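Local coordinates for transcriptional regulator, marR family, putative (Sulfolobus solfataricus, PDB 3F3X), which activates transcription in an archaeon as a member of the MarR family, a dimeric winged-helix protein that binds DNA, at the interface of chains A and B. Sequence-based numbering; all coordinates share one arbitrary frame. Chains: chain A/B, Transcriptional regulator, marR family, putative.

Contact 1: the interface of chains A and B. Residues chain A 6-7, 135; chain B 116, 119-120, 122, 125.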
# COMPACT_ATOMS: atom_id res chain seq x y z
N GLU A 6 -5.47 16.35 8.26
CA GLU A 6 -5.92 15.03 8.67
C GLU A 6 -6.08 14.03 7.53
O GLU A 6 -5.74 12.87 7.69
CB GLU A 6 -7.25 15.12 9.41
CG GLU A 6 -7.19 15.93 10.68
CD GLU A 6 -8.52 15.94 11.40
OE1 GLU A 6 -9.55 16.14 10.71
OE2 GLU A 6 -8.54 15.75 12.63
N LYS A 7 -6.61 14.48 6.40
CA LYS A 7 -6.81 13.57 5.28
C LYS A 7 -5.49 13.05 4.72
O LYS A 7 -5.38 11.87 4.38
CB LYS A 7 -7.66 14.24 4.20
CG LYS A 7 -9.09 14.51 4.67
CD LYS A 7 -9.94 15.20 3.61
CE LYS A 7 -11.31 15.54 4.17
NZ LYS A 7 -12.17 16.26 3.17
N ILE A 135 -13.38 6.01 0.47
CA ILE A 135 -12.10 6.59 0.09
C ILE A 135 -11.58 5.96 -1.20
O ILE A 135 -11.16 6.66 -2.13
CB ILE A 135 -11.06 6.41 1.22
CG1 ILE A 135 -11.38 7.37 2.37
CG2 ILE A 135 -9.65 6.65 0.69
CD1 ILE A 135 -10.54 7.15 3.61
N ASN B 116 -7.03 16.44 -0.37
CA ASN B 116 -8.22 17.20 -0.03
C ASN B 116 -9.19 17.18 -1.20
O ASN B 116 -10.39 17.01 -1.01
CB ASN B 116 -7.84 18.64 0.30
CG ASN B 116 -9.06 19.55 0.47
OD1 ASN B 116 -9.47 20.25 -0.46
ND2 ASN B 116 -9.62 19.56 1.68
N LEU B 119 -10.73 13.51 -1.52
CA LEU B 119 -11.56 13.05 -0.41
C LEU B 119 -12.39 14.15 0.20
O LEU B 119 -12.71 14.13 1.39
CB LEU B 119 -10.66 12.44 0.68
CG LEU B 119 -9.67 11.35 0.25
CD1 LEU B 119 -8.93 10.79 1.48
CD2 LEU B 119 -10.43 10.24 -0.46
N SER B 120 -12.76 15.12 -0.63
CA SER B 120 -13.53 16.26 -0.18
C SER B 120 -14.81 15.91 0.58
O SER B 120 -15.13 16.57 1.57
CB SER B 120 -13.87 17.14 -1.38
OG SER B 120 -14.65 16.43 -2.32
N VAL B 122 -15.52 13.07 2.23
CA VAL B 122 -15.35 11.99 3.20
C VAL B 122 -15.48 12.52 4.62
O VAL B 122 -14.72 13.40 5.03
CB VAL B 122 -13.97 11.31 3.05
CG1 VAL B 122 -13.80 10.24 4.12
CG2 VAL B 122 -13.85 10.71 1.66
N VAL B 125 -13.38 11.64 9.49
CA VAL B 125 -11.95 11.47 9.26
C VAL B 125 -11.19 11.15 10.54
O VAL B 125 -10.36 10.23 10.58
CB VAL B 125 -11.34 12.74 8.63
CG1 VAL B 125 -9.84 12.58 8.45
CG2 VAL B 125 -12.00 13.03 7.29
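Near the start of helix 3-33 of chain A, A:Lys7 stretches over the turn that joins helices 98-118 and 125-138 of chain B. Its CG stands anti to the carbonyl carbon and beside the backbone N (chi1 -66°), and from CB the chain then runs fully extended, sliding past B:Leu119 in the opposite direction and crossing B:Val125 at about a right angle. CG and CE both brush the same methyl of B:Val125, A:Lys7 CE coming within 4.1 Å of B:Val125 CG2. Between them CD lies beside the aliphatic stem of B:Leu119, with A:Lys7 CD 4.1 Å from B:Leu119 CB. At the tip the ammonium NZ donates a hydrogen bond of 2.8 Å to the backbone carbonyl O of B:Leu119. NZ approaches from above the carbonyl plane, 43° out of it, with a C=O...N angle of 123°, so it does not sit on a lone pair. The next carbonyl, B:Ser120 O, is a looser neighbour at 3.4 Å from NZ. Both oxygens follow directly on the C-terminal end of helix 98-118, where the helix dipole would be expected to stabilise a charged lysine.

The two methyls of B:Val125 divide the work: CG2 meets the lysine chain, while CG1, anti to the backbone N, meets the stem of the preceding residue, 3.8 Å from A:Glu6 CB. On the other flank A:Ile135 of helix 125-138 crosses B:Leu119 obliquely, its branch methyl CG2 3.8 Å from B:Leu119 CD2. Its other branch, CG1, lies 4.1 Å from B:Val122 CG1, the two side chains crossing at about a right angle. The leucine thus offers its carbonyl and CB to the lysine and a methyl to the isoleucine. The site clasps the N-terminal helix and helix 125-138 of one subunit to the loop between helices 98-118 and 125-138, and the start of the latter, in the other, and helps hold the MarR-type dimer together.

Contact 2: the interface of chains A and B. Residues chain A 37, 40, 44, 108, 111-112, 115; chain B 8-9, 11-12, 15.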
# COMPACT_ATOMS: atom_id res chain seq x y z
N TYR A 37 0.21 -12.31 -2.39
CA TYR A 37 -1.06 -11.71 -2.03
C TYR A 37 -1.88 -11.44 -3.30
O TYR A 37 -3.10 -11.59 -3.30
CB TYR A 37 -0.83 -10.41 -1.28
CG TYR A 37 -2.10 -9.74 -0.80
CD1 TYR A 37 -3.08 -10.46 -0.12
CD2 TYR A 37 -2.27 -8.37 -0.95
CE1 TYR A 37 -4.21 -9.83 0.39
CE2 TYR A 37 -3.40 -7.72 -0.44
CZ TYR A 37 -4.36 -8.46 0.23
OH TYR A 37 -5.44 -7.80 0.78
N PHE A 40 -3.59 -14.49 -4.42
CA PHE A 40 -4.81 -14.69 -3.66
C PHE A 40 -5.96 -13.86 -4.23
O PHE A 40 -7.08 -14.35 -4.39
CB PHE A 40 -4.60 -14.31 -2.19
CG PHE A 40 -5.88 -14.02 -1.46
CD1 PHE A 40 -6.74 -15.05 -1.08
CD2 PHE A 40 -6.24 -12.71 -1.17
CE1 PHE A 40 -7.94 -14.77 -0.43
CE2 PHE A 40 -7.43 -12.42 -0.52
CZ PHE A 40 -8.29 -13.45 -0.15
N LYS A 44 -9.48 -15.14 -5.78
CA LYS A 44 -10.77 -14.73 -5.23
C LYS A 44 -11.71 -14.17 -6.30
O LYS A 44 -12.87 -14.58 -6.39
CB LYS A 44 -10.58 -13.68 -4.13
CG LYS A 44 -11.91 -13.21 -3.51
CD LYS A 44 -11.69 -12.14 -2.46
CE LYS A 44 -13.02 -11.66 -1.89
NZ LYS A 44 -12.83 -10.50 -0.97
N ASN A 108 -7.33 -18.30 1.82
CA ASN A 108 -8.28 -17.46 2.54
C ASN A 108 -8.15 -17.72 4.04
O ASN A 108 -8.14 -16.79 4.84
CB ASN A 108 -9.71 -17.77 2.10
CG ASN A 108 -10.75 -17.04 2.93
OD1 ASN A 108 -11.52 -17.66 3.68
ND2 ASN A 108 -10.78 -15.72 2.82
N LEU A 111 -4.80 -16.12 5.38
CA LEU A 111 -4.89 -14.66 5.50
C LEU A 111 -5.89 -14.19 6.54
O LEU A 111 -5.62 -13.24 7.28
CB LEU A 111 -5.22 -14.04 4.14
CG LEU A 111 -4.12 -14.16 3.09
CD1 LEU A 111 -4.55 -13.43 1.81
CD2 LEU A 111 -2.82 -13.57 3.64
N ARG A 112 -7.05 -14.84 6.59
CA ARG A 112 -8.11 -14.49 7.54
C ARG A 112 -7.64 -14.64 8.99
O ARG A 112 -7.88 -13.77 9.83
CB ARG A 112 -9.33 -15.38 7.30
CG ARG A 112 -10.61 -14.91 7.97
CD ARG A 112 -11.64 -16.03 7.95
NE ARG A 112 -11.16 -17.17 8.73
CZ ARG A 112 -11.55 -18.43 8.54
NH1 ARG A 112 -12.43 -18.73 7.59
NH2 ARG A 112 -11.05 -19.39 9.30
N VAL A 115 -4.86 -11.98 9.80
CA VAL A 115 -5.42 -10.66 10.06
C VAL A 115 -6.21 -10.65 11.36
O VAL A 115 -6.13 -9.70 12.15
CB VAL A 115 -6.33 -10.20 8.91
CG1 VAL A 115 -6.97 -8.86 9.26
CG2 VAL A 115 -5.49 -10.07 7.63
N LEU B 8 -10.21 -8.95 7.14
CA LEU B 8 -9.40 -9.22 5.96
C LEU B 8 -9.83 -8.28 4.83
O LEU B 8 -8.99 -7.80 4.07
CB LEU B 8 -9.55 -10.67 5.50
CG LEU B 8 -8.82 -10.99 4.18
CD1 LEU B 8 -7.35 -10.57 4.28
CD2 LEU B 8 -8.95 -12.47 3.88
N GLN B 9 -11.13 -8.03 4.73
CA GLN B 9 -11.62 -7.15 3.67
C GLN B 9 -11.11 -5.74 3.90
O GLN B 9 -10.84 -5.00 2.96
CB GLN B 9 -13.15 -7.16 3.64
CG GLN B 9 -13.76 -6.56 2.37
CD GLN B 9 -13.13 -7.13 1.10
OE1 GLN B 9 -12.78 -8.30 1.03
NE2 GLN B 9 -12.99 -6.28 0.07
N MET B 11 -8.25 -5.00 5.08
CA MET B 11 -6.89 -5.01 4.54
C MET B 11 -6.89 -5.05 3.01
O MET B 11 -6.03 -4.43 2.37
CB MET B 11 -6.11 -6.19 5.12
CG MET B 11 -6.02 -6.18 6.65
SD MET B 11 -5.28 -4.67 7.37
CE MET B 11 -3.64 -4.85 6.83
N ASN B 12 -7.84 -5.77 2.41
CA ASN B 12 -7.92 -5.84 0.96
C ASN B 12 -8.17 -4.45 0.39
O ASN B 12 -7.61 -4.08 -0.64
CB ASN B 12 -9.05 -6.75 0.50
CG ASN B 12 -8.77 -8.21 0.75
OD1 ASN B 12 -7.62 -8.65 0.68
ND2 ASN B 12 -9.81 -8.98 1.00
N ALA B 15 -5.13 -2.17 0.72
CA ALA B 15 -4.16 -2.52 -0.31
C ALA B 15 -4.44 -1.76 -1.60
O ALA B 15 -3.52 -1.23 -2.23
CB ALA B 15 -4.20 -4.03 -0.58
O HOH W 1 -15.41 -9.94 0.12
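Helix 3-33 of chain B, a dimerisation helix, lies here against helix 98-118 of the partner's dimerisation region and against helix 37-48, the first helix of its winged helix-turn-helix domain. B:Leu8, which loses the most surface to the partner in this patch, puts CG anti to the backbone N (chi1 175°) and spreads its two methyls over helix 98-118. The leucine crosses A:Val115 at about a right angle, its CD1 3.9 Å from A:Val115 CG2; CD2 points to the amide ND2 of A:Asn108, also at 3.9 Å, and both methyls touch A:Leu111 CB. A:Phe40 comes tip to tip with the leucine, A:Phe40 CZ 4.2 Å from B:Leu8 CD2, while A:Leu111 CD1 covers one ring face toward the rim. The other methyl of A:Val115, CG1, packs 3.9 Å from CG of the bent B:Met11.

A polar cluster lines the neighbouring side. A:Lys44 is extended throughout and crosses B:Gln9 obliquely to bring its ammonium NZ 3.0 Å from the amide oxygen OE1, a hydrogen bond. The same oxygen accepts a bond from B:Asn12 ND2, 3.0 Å away, whose N-H points nearly straight at OE1 (164° at H) from above the carbonyl plane of B:Gln9; a water at 2.9 Å from A:Lys44 NZ also bridges to it. OE1 is therefore gripped from several directions, and its bond to B:Asn12 limits rotation of that amide. The carboxamide of B:Asn12 is turned 22° from the ring plane of A:Tyr37, with OD1 directed at the phenol OH; the pair is modelled too close for its length to mean anything. The tyrosine ring meets B:Ala15 with its edge, CE2 lying 3.8 Å from the methyl CB in the ring plane. Leucine packing and this amide-lysine cluster together tie the N-terminal helix of one subunit to the DNA-binding domain of the other as well as to its dimerisation region, supporting the dimer.

The C-alpha centres of contact 1 and contact 2 lie about 24 Å apart on one two-fold symmetric interface. Both use the start of helix 3-33: in contact 1 against the end of helix 98-118, the loop after it and helix 125-138 of the partner, in contact 2 against helices 98-118 and 37-48. Chain A supplies the N-terminal helix in contact 1, chain B in contact 2. The symmetry twin of contact 2 therefore brings A:Leu8 to B:Val115, sequence neighbours of A:Lys7 and B:Asn116 in contact 1. Such reciprocal helix packing holds the subunits together and could set the spacing of the two DNA-binding winged-helix domains.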